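Side-chain contacts in putative thioesterase II (Thermobifida fusca, PDB 3BBJ), which is probably an acyl-CoA thioesterase of the HotDog superfamily, hydrolysing the thioester bond of acyl-CoA or related substrates, although its natural substrate is not established: residues Val44-Ala49 / Gly104-Ala109; Leu192-Leu197 / Gly231-Arg236; Leu197-Leu202 / Leu260-Arg265. All coordinates share one frame; numbering follows the deposited sequence.

How the contacts relate
Contact 1 comes first along the chain. It brings strand 99-109 back onto helix 38-51 and closes its loop within the N-terminal thioesterase domain before the other two open. Contacts 2 and 3 belong to the C-terminal domain. Both start from helix 191-198 and share L197. Their segments alternate, so they cross: contact 2 ends on strand 233-243 before contact 3 ends on strand 260-269. Their centres are about 6 Å apart, and V261 of contact 3 touches L195 and L233 of contact 2. Contacts 1 and 2 also touch where the two helices meet, so helices 38-51 and 191-198 are each held to strands and to one another.

Contact 1. Residues Val44-Ala49 / Gly104-Ala109; sequences VLQRSA and GTLATA
L45, Q46 and A49 in segment 44-49 of helix 38-51 meet G104 and L106 in segment 104-109 of strand 99-109; the two segment axes approach to 9.3 Å at an angle of 52°. L45 and A49 point toward the strand, and Q46 meets it from the flank. L106 makes the largest single contribution. Its CG stands anti to the carbonyl carbon (chi1 -67°), and the branched end reaches up to the helix. L106 CD2 lies 3.9 Å from Q46 CA and 4.1 Å from A49 CB. L106 CD2 also meets Q46 CG at 4.1 Å, where the two side chains cross at about a right angle. It thus touches residues nearly one helical turn apart. L45 reaches the strand further back: its CD1 comes 4.1 Å from G104 N. Without a side chain, G104 presents its backbone to this methyl. Q46 offers L106 the aliphatic root of its extended chain, while its NE2 hydrogen-bonds to L192 O on the other helix. T105, A107 and A109 pack on H64, V218 and W246 of the second subunit, so this strand serves both the helix and the dimer interface. A helix packing a buried, largely apolar face on antiparallel strands is the core arrangement of the HotDog fold.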
loop_
_atom_site.group_PDB
_atom_site.type_symbol
_atom_site.label_atom_id
_atom_site.label_comp_id
_atom_site.label_asym_id
_atom_site.label_seq_id
_atom_site.Cartn_x
_atom_site.Cartn_y
_atom_site.Cartn_z
ATOM N N VAL A 44 12.312 12.512 -5.510
ATOM C CA VAL A 44 12.438 13.923 -5.163
ATOM C C VAL A 44 11.639 14.243 -3.899
ATOM O O VAL A 44 12.123 14.961 -3.016
ATOM C CB VAL A 44 11.976 14.812 -6.346
ATOM C CG1 VAL A 44 11.597 16.208 -5.873
ATOM C CG2 VAL A 44 13.064 14.875 -7.419
ATOM N N LEU A 45 10.421 13.716 -3.806
ATOM C CA LEU A 45 9.600 13.947 -2.634
ATOM C C LEU A 45 10.210 13.243 -1.432
ATOM O O LEU A 45 10.201 13.788 -0.329
ATOM C CB LEU A 45 8.167 13.468 -2.849
ATOM C CG LEU A 45 7.239 14.251 -3.783
ATOM C CD1 LEU A 45 5.804 13.718 -3.584
ATOM C CD2 LEU A 45 7.295 15.768 -3.534
ATOM N N GLN A 46 10.771 12.052 -1.637
ATOM C CA GLN A 46 11.414 11.349 -0.530
ATOM C C GLN A 46 12.500 12.210 0.077
ATOM O O GLN A 46 12.642 12.241 1.306
ATOM C CB GLN A 46 11.991 9.989 -0.967
ATOM C CG GLN A 46 12.717 9.230 0.165
ATOM C CD GLN A 46 13.140 7.817 -0.231
ATOM O OE1 GLN A 46 12.303 6.960 -0.492
ATOM N NE2 GLN A 46 14.455 7.566 -0.245
ATOM N N ARG A 47 13.281 12.875 -0.786
ATOM C CA ARG A 47 14.390 13.728 -0.342
ATOM C C ARG A 47 13.922 14.873 0.534
ATOM O O ARG A 47 14.549 15.197 1.540
ATOM C CB ARG A 47 15.161 14.308 -1.539
ATOM C CG ARG A 47 16.147 13.343 -2.135
ATOM C CD ARG A 47 17.283 14.035 -2.870
ATOM N NE ARG A 47 18.480 13.196 -2.845
ATOM C CZ ARG A 47 18.741 12.195 -3.685
ATOM N NH1 ARG A 47 17.899 11.872 -4.655
ATOM N NH2 ARG A 47 19.864 11.497 -3.543
ATOM N N SER A 48 12.824 15.495 0.125
ATOM C CA SER A 48 12.243 16.581 0.877
ATOM C C SER A 48 11.834 16.130 2.268
ATOM O O SER A 48 12.004 16.861 3.242
ATOM C CB SER A 48 11.018 17.129 0.140
ATOM O OG SER A 48 10.020 16.136 -0.035
ATOM N N ALA A 49 11.293 14.923 2.355
ATOM C CA ALA A 49 10.763 14.417 3.610
ATOM C C ALA A 49 11.851 14.091 4.612
ATOM O O ALA A 49 11.720 14.387 5.797
ATOM C CB ALA A 49 9.891 13.207 3.361
ATOM N N GLY A 104 2.740 12.728 -1.078
ATOM C CA GLY A 104 3.236 11.567 -0.365
ATOM C C GLY A 104 3.206 11.794 1.140
ATOM O O GLY A 104 3.296 12.934 1.600
ATOM N N THR A 105 2.987 10.720 1.904
ATOM C CA THR A 105 3.134 10.768 3.353
ATOM C C THR A 105 4.108 9.642 3.648
ATOM O O THR A 105 3.989 8.560 3.102
ATOM C CB THR A 105 1.801 10.639 4.088
ATOM O OG1 THR A 105 0.910 11.643 3.585
ATOM C CG2 THR A 105 1.984 10.833 5.613
ATOM N N LEU A 106 5.131 9.948 4.426
ATOM C CA LEU A 106 6.209 9.018 4.666
ATOM C C LEU A 106 6.443 8.836 6.140
ATOM O O LEU A 106 6.662 9.812 6.870
ATOM C CB LEU A 106 7.518 9.492 3.989
ATOM C CG LEU A 106 7.583 9.518 2.448
ATOM C CD1 LEU A 106 6.848 10.725 1.878
ATOM C CD2 LEU A 106 9.011 9.512 1.955
ATOM N N ALA A 107 6.378 7.574 6.572
ATOM C CA ALA A 107 6.743 7.207 7.924
ATOM C C ALA A 107 8.246 7.016 7.846
ATOM O O ALA A 107 8.722 6.105 7.148
ATOM C CB ALA A 107 6.045 5.916 8.365
ATOM N N THR A 108 8.990 7.888 8.532
ATOM C CA THR A 108 10.446 7.779 8.571
ATOM C C THR A 108 10.872 7.252 9.924
ATOM O O THR A 108 10.261 7.566 10.953
ATOM C CB THR A 108 11.181 9.118 8.297
ATOM O OG1 THR A 108 11.225 9.896 9.493
ATOM C CG2 THR A 108 10.498 9.920 7.167
ATOM N N ALA A 109 11.910 6.428 9.895
ATOM C CA ALA A 109 12.497 5.838 11.091
ATOM C C ALA A 109 13.966 5.547 10.746
ATOM O O ALA A 109 14.413 5.860 9.653
ATOM C CB ALA A 109 11.764 4.570 11.478
#

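Contact 2. Residues Leu192-Leu197 / Gly231-Arg236; sequences LAFLPL and GPLAFR
L233 meets the helix with one methyl, CD1, which touches both F194 and L195. The two partners are set quite differently against it. The L195 side chain crosses that of L233 at about a right angle, and its CD2 comes to 3.4 Å from L233 CD1. This is tighter than a usual van der Waals contact. F194 and L233 instead run past each other in opposite directions. Here the ring atom F194 CE2 lies 4.0 Å from L233 CD1, with CD2 of the ring slightly further off.

In F194, CG is anti to the backbone N (chi1 166°), which sends the ring toward the strand. In L195, CG is placed anti to the carbonyl carbon (chi1 -69°). Its CD1 extends anti to CA (chi2 -179°), and the other branch, CD2, is the one that meets L233. The backbones stay well apart, with L195 CA and L233 CA 9.1 Å from each other.

Other strands complete the surroundings. L195 also packs on W222 and L224 of strand 217-224, and F194 on D179 and L180 of strand 173-180. All three contact residues are buried. The contact is apolar and non-directional, burying three hydrocarbon groups. The short methyl pair suggests crowding or coordinate error rather than added strength, and polar groups of these two segments do not bond across it.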
loop_
_atom_site.group_PDB
_atom_site.type_symbol
_atom_site.label_atom_id
_atom_site.label_comp_id
_atom_site.label_asym_id
_atom_site.label_seq_id
_atom_site.Cartn_x
_atom_site.Cartn_y
_atom_site.Cartn_z
ATOM N N LEU A 192 19.268 3.585 -1.312
ATOM C CA LEU A 192 18.039 3.964 -0.624
ATOM C C LEU A 192 17.341 5.088 -1.334
ATOM O O LEU A 192 16.107 5.147 -1.357
ATOM C CB LEU A 192 18.336 4.365 0.811
ATOM C CG LEU A 192 18.808 3.202 1.675
ATOM C CD1 LEU A 192 19.563 3.728 2.909
ATOM C CD2 LEU A 192 17.600 2.336 2.058
ATOM N N ALA A 193 18.141 5.980 -1.914
ATOM C CA ALA A 193 17.625 7.115 -2.672
ATOM C C ALA A 193 16.946 6.636 -3.950
ATOM O O ALA A 193 16.014 7.257 -4.431
ATOM C CB ALA A 193 18.776 8.088 -3.008
ATOM N N PHE A 194 17.421 5.507 -4.474
ATOM C CA PHE A 194 16.985 4.952 -5.769
ATOM C C PHE A 194 15.780 4.013 -5.666
ATOM O O PHE A 194 15.084 3.793 -6.652
ATOM C CB PHE A 194 18.181 4.225 -6.403
ATOM C CG PHE A 194 17.839 3.322 -7.573
ATOM C CD1 PHE A 194 17.377 3.847 -8.767
ATOM C CD2 PHE A 194 18.070 1.948 -7.492
ATOM C CE1 PHE A 194 17.089 3.012 -9.852
ATOM C CE2 PHE A 194 17.790 1.098 -8.574
ATOM C CZ PHE A 194 17.303 1.634 -9.757
ATOM N N LEU A 195 15.527 3.466 -4.477
ATOM C CA LEU A 195 14.399 2.540 -4.291
ATOM C C LEU A 195 13.056 3.110 -4.783
ATOM O O LEU A 195 12.332 2.427 -5.509
ATOM C CB LEU A 195 14.316 2.048 -2.834
ATOM C CG LEU A 195 15.446 1.099 -2.389
ATOM C CD1 LEU A 195 15.283 0.648 -0.965
ATOM C CD2 LEU A 195 15.519 -0.120 -3.303
ATOM N N PRO A 196 12.728 4.364 -4.422
ATOM C CA PRO A 196 11.445 4.926 -4.896
ATOM C C PRO A 196 11.301 4.991 -6.421
ATOM O O PRO A 196 10.171 4.872 -6.950
ATOM C CB PRO A 196 11.391 6.324 -4.262
ATOM C CG PRO A 196 12.787 6.610 -3.741
ATOM C CD PRO A 196 13.481 5.289 -3.549
ATOM N N LEU A 197 12.416 5.164 -7.137
ATOM C CA LEU A 197 12.387 5.082 -8.602
ATOM C C LEU A 197 12.320 3.628 -9.055
ATOM O O LEU A 197 11.542 3.276 -9.950
ATOM C CB LEU A 197 13.613 5.764 -9.245
ATOM C CG LEU A 197 13.775 5.622 -10.777
ATOM C CD1 LEU A 197 12.541 6.078 -11.514
ATOM C CD2 LEU A 197 14.966 6.393 -11.285
ATOM N N GLY A 231 24.424 -1.853 -5.514
ATOM C CA GLY A 231 24.427 -2.834 -6.587
ATOM C C GLY A 231 23.046 -3.045 -7.164
ATOM O O GLY A 231 22.049 -2.522 -6.625
ATOM N N PRO A 232 22.967 -3.827 -8.258
ATOM C CA PRO A 232 21.699 -4.042 -8.919
ATOM C C PRO A 232 20.714 -4.753 -7.997
ATOM O O PRO A 232 21.109 -5.589 -7.175
ATOM C CB PRO A 232 22.072 -4.933 -10.113
ATOM C CG PRO A 232 23.330 -5.570 -9.745
ATOM C CD PRO A 232 24.052 -4.559 -8.928
ATOM N N LEU A 233 19.439 -4.424 -8.144
ATOM C CA LEU A 233 18.395 -5.067 -7.349
ATOM C C LEU A 233 17.700 -6.133 -8.176
ATOM O O LEU A 233 17.430 -5.920 -9.359
ATOM C CB LEU A 233 17.398 -4.019 -6.859
ATOM C CG LEU A 233 18.073 -2.984 -5.951
ATOM C CD1 LEU A 233 17.232 -1.731 -5.734
ATOM C CD2 LEU A 233 18.442 -3.635 -4.634
ATOM N N ALA A 234 17.459 -7.289 -7.562
ATOM C CA ALA A 234 16.614 -8.325 -8.147
ATOM C C ALA A 234 15.157 -7.888 -7.934
ATOM O O ALA A 234 14.815 -7.415 -6.840
ATOM C CB ALA A 234 16.860 -9.670 -7.459
ATOM N N PHE A 235 14.308 -8.059 -8.957
ATOM C CA PHE A 235 12.916 -7.645 -8.883
ATOM C C PHE A 235 11.976 -8.750 -9.300
ATOM O O PHE A 235 12.356 -9.671 -10.002
ATOM C CB PHE A 235 12.647 -6.414 -9.763
ATOM C CG PHE A 235 12.685 -6.696 -11.275
ATOM C CD1 PHE A 235 11.558 -7.170 -11.947
ATOM C CD2 PHE A 235 13.830 -6.451 -12.016
ATOM C CE1 PHE A 235 11.600 -7.434 -13.318
ATOM C CE2 PHE A 235 13.866 -6.700 -13.385
ATOM C CZ PHE A 235 12.754 -7.198 -14.029
ATOM N N ARG A 236 10.732 -8.642 -8.837
ATOM C CA ARG A 236 9.652 -9.498 -9.291
ATOM C C ARG A 236 8.413 -8.645 -9.284
ATOM O O ARG A 236 8.138 -7.948 -8.283
ATOM C CB ARG A 236 9.443 -10.707 -8.386
ATOM C CG ARG A 236 8.231 -11.546 -8.816
ATOM C CD ARG A 236 7.718 -12.528 -7.765
ATOM N NE ARG A 236 7.777 -11.966 -6.411
ATOM C CZ ARG A 236 7.155 -12.459 -5.348
ATOM N NH1 ARG A 236 6.361 -13.525 -5.459
ATOM N NH2 ARG A 236 7.312 -11.859 -4.170
#

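Contact 3. Residues Leu197-Leu202 / Leu260-Arg265; sequences LAVDAL and LVAQSR
V199 and S264 meet through a branched and a short side chain, and no flat group lies between them. The flat groups of the two segments are turned to other partners. The D200 carboxylate accepts a hydrogen bond from G39 N at OD2 and one at OD1 from NE2 of Q266, which lies on this same strand just past the segment. The Q263 amide bonds R225 NH1 through OE1, and D248 of the second subunit through NE2. The guanidinium of R265 bonds N250 weakly through NE. An indole does border the contact from strand 217-224, where W222 touches both A262 and S264.

The contact itself centres on V199. V199 CB lies 3.6 Å from S264 OG and 3.8 Å from S264 CB. The two methyls extend the touch: V199 CG2 is 3.8 Å from S264 OG, and V199 CG1 is 4.0 Å from S264 CB. V199 CG1 also reaches A262 CB, more loosely, at 4.4 Å. S264 has its OG anti to the backbone N (chi1 -173°), which brings the hydroxyl against the valine. V199 and S264 have their CA atoms 6.4 Å apart, so the chains come quite close here.

V199 lies inside the type I turn from A198 to A201, which is closed by the bond from A201 N to A198 O. Across from it, the strand carries a classic beta bulge at V261 and A262, both facing L253, so the bulge includes one of the residues touching V199. M42 of helix 38-51 and L220 of strand 217-224 also pack on V199.

This is a buried van der Waals contact. The side chain of V199 offers only carbon to S264 OG. Its packing joins the turn to the strand, and the D200-Q266 bond adds a polar tie.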
loop_
_atom_site.group_PDB
_atom_site.type_symbol
_atom_site.label_atom_id
_atom_site.label_comp_id
_atom_site.label_asym_id
_atom_site.label_seq_id
_atom_site.Cartn_x
_atom_site.Cartn_y
_atom_site.Cartn_z
ATOM N N LEU A 197 12.416 5.164 -7.137
ATOM C CA LEU A 197 12.387 5.082 -8.602
ATOM C C LEU A 197 12.320 3.628 -9.055
ATOM O O LEU A 197 11.542 3.276 -9.950
ATOM C CB LEU A 197 13.613 5.764 -9.245
ATOM C CG LEU A 197 13.775 5.622 -10.777
ATOM C CD1 LEU A 197 12.541 6.078 -11.514
ATOM C CD2 LEU A 197 14.966 6.393 -11.285
ATOM N N ALA A 198 13.149 2.794 -8.443
ATOM C CA ALA A 198 13.229 1.362 -8.767
ATOM C C ALA A 198 11.872 0.676 -8.752
ATOM O O ALA A 198 11.547 -0.064 -9.662
ATOM C CB ALA A 198 14.182 0.669 -7.810
ATOM N N VAL A 199 11.058 0.949 -7.742
ATOM C CA VAL A 199 9.757 0.298 -7.604
ATOM C C VAL A 199 8.810 0.623 -8.771
ATOM O O VAL A 199 7.826 -0.089 -8.983
ATOM C CB VAL A 199 9.044 0.683 -6.258
ATOM C CG1 VAL A 199 9.937 0.465 -5.069
ATOM C CG2 VAL A 199 8.606 2.115 -6.263
ATOM N N ASP A 200 9.087 1.722 -9.476
ATOM C CA ASP A 200 8.298 2.169 -10.631
ATOM C C ASP A 200 9.142 2.238 -11.897
ATOM O O ASP A 200 8.789 2.948 -12.833
ATOM C CB ASP A 200 7.697 3.569 -10.385
ATOM C CG ASP A 200 6.587 3.921 -11.388
ATOM O OD1 ASP A 200 5.795 3.028 -11.770
ATOM O OD2 ASP A 200 6.485 5.092 -11.778
ATOM N N ALA A 201 10.242 1.498 -11.945
ATOM C CA ALA A 201 11.137 1.571 -13.105
ATOM C C ALA A 201 10.983 0.396 -14.078
ATOM O O ALA A 201 11.822 0.237 -14.984
ATOM C CB ALA A 201 12.602 1.688 -12.635
ATOM N N LEU A 202 9.923 -0.407 -13.909
ATOM C CA LEU A 202 9.736 -1.606 -14.744
ATOM C C LEU A 202 8.540 -1.489 -15.693
ATOM O O LEU A 202 7.691 -0.609 -15.520
ATOM C CB LEU A 202 9.527 -2.829 -13.857
ATOM C CG LEU A 202 10.369 -3.002 -12.599
ATOM C CD1 LEU A 202 9.622 -3.952 -11.645
ATOM C CD2 LEU A 202 11.794 -3.502 -12.949
ATOM N N LEU A 260 15.338 -9.166 1.221
ATOM C CA LEU A 260 14.205 -8.352 0.808
ATOM C C LEU A 260 14.416 -6.924 1.334
ATOM O O LEU A 260 14.593 -6.720 2.540
ATOM C CB LEU A 260 12.893 -8.944 1.344
ATOM C CG LEU A 260 11.588 -8.196 1.047
ATOM C CD1 LEU A 260 11.258 -8.229 -0.475
ATOM C CD2 LEU A 260 10.403 -8.729 1.912
ATOM N N VAL A 261 14.404 -5.953 0.430
ATOM C CA VAL A 261 14.597 -4.549 0.801
ATOM C C VAL A 261 13.370 -3.657 0.548
ATOM O O VAL A 261 13.199 -2.680 1.244
ATOM C CB VAL A 261 15.850 -3.916 0.086
ATOM C CG1 VAL A 261 17.131 -4.620 0.503
ATOM C CG2 VAL A 261 15.697 -3.974 -1.420
ATOM N N ALA A 262 12.547 -3.982 -0.450
ATOM C CA ALA A 262 11.349 -3.177 -0.817
ATOM C C ALA A 262 10.147 -4.048 -1.174
ATOM O O ALA A 262 10.302 -5.070 -1.836
ATOM C CB ALA A 262 11.645 -2.261 -2.006
ATOM N N GLN A 263 8.964 -3.620 -0.723
ATOM C CA GLN A 263 7.673 -4.236 -1.063
ATOM C C GLN A 263 6.771 -3.080 -1.473
ATOM O O GLN A 263 6.494 -2.189 -0.671
ATOM C CB GLN A 263 7.026 -4.925 0.131
ATOM C CG GLN A 263 7.725 -6.155 0.655
ATOM C CD GLN A 263 7.059 -6.685 1.905
ATOM O OE1 GLN A 263 7.171 -6.096 2.989
ATOM N NE2 GLN A 263 6.370 -7.806 1.770
ATOM N N SER A 264 6.330 -3.113 -2.723
ATOM C CA SER A 264 5.576 -2.038 -3.328
ATOM C C SER A 264 4.310 -2.601 -3.945
ATOM O O SER A 264 4.308 -3.680 -4.509
ATOM C CB SER A 264 6.428 -1.374 -4.429
ATOM O OG SER A 264 5.819 -0.207 -4.976
ATOM N N ARG A 265 3.219 -1.886 -3.785
ATOM C CA ARG A 265 2.008 -2.198 -4.512
ATOM C C ARG A 265 1.463 -0.854 -5.042
ATOM O O ARG A 265 1.350 0.110 -4.278
ATOM C CB ARG A 265 0.974 -2.974 -3.642
ATOM C CG ARG A 265 -0.326 -3.333 -4.475
ATOM C CD ARG A 265 -1.445 -4.199 -3.807
ATOM N NE ARG A 265 -0.995 -5.478 -3.214
ATOM C CZ ARG A 265 -1.302 -5.903 -1.981
ATOM N NH1 ARG A 265 -2.097 -5.184 -1.183
ATOM N NH2 ARG A 265 -0.825 -7.068 -1.535
#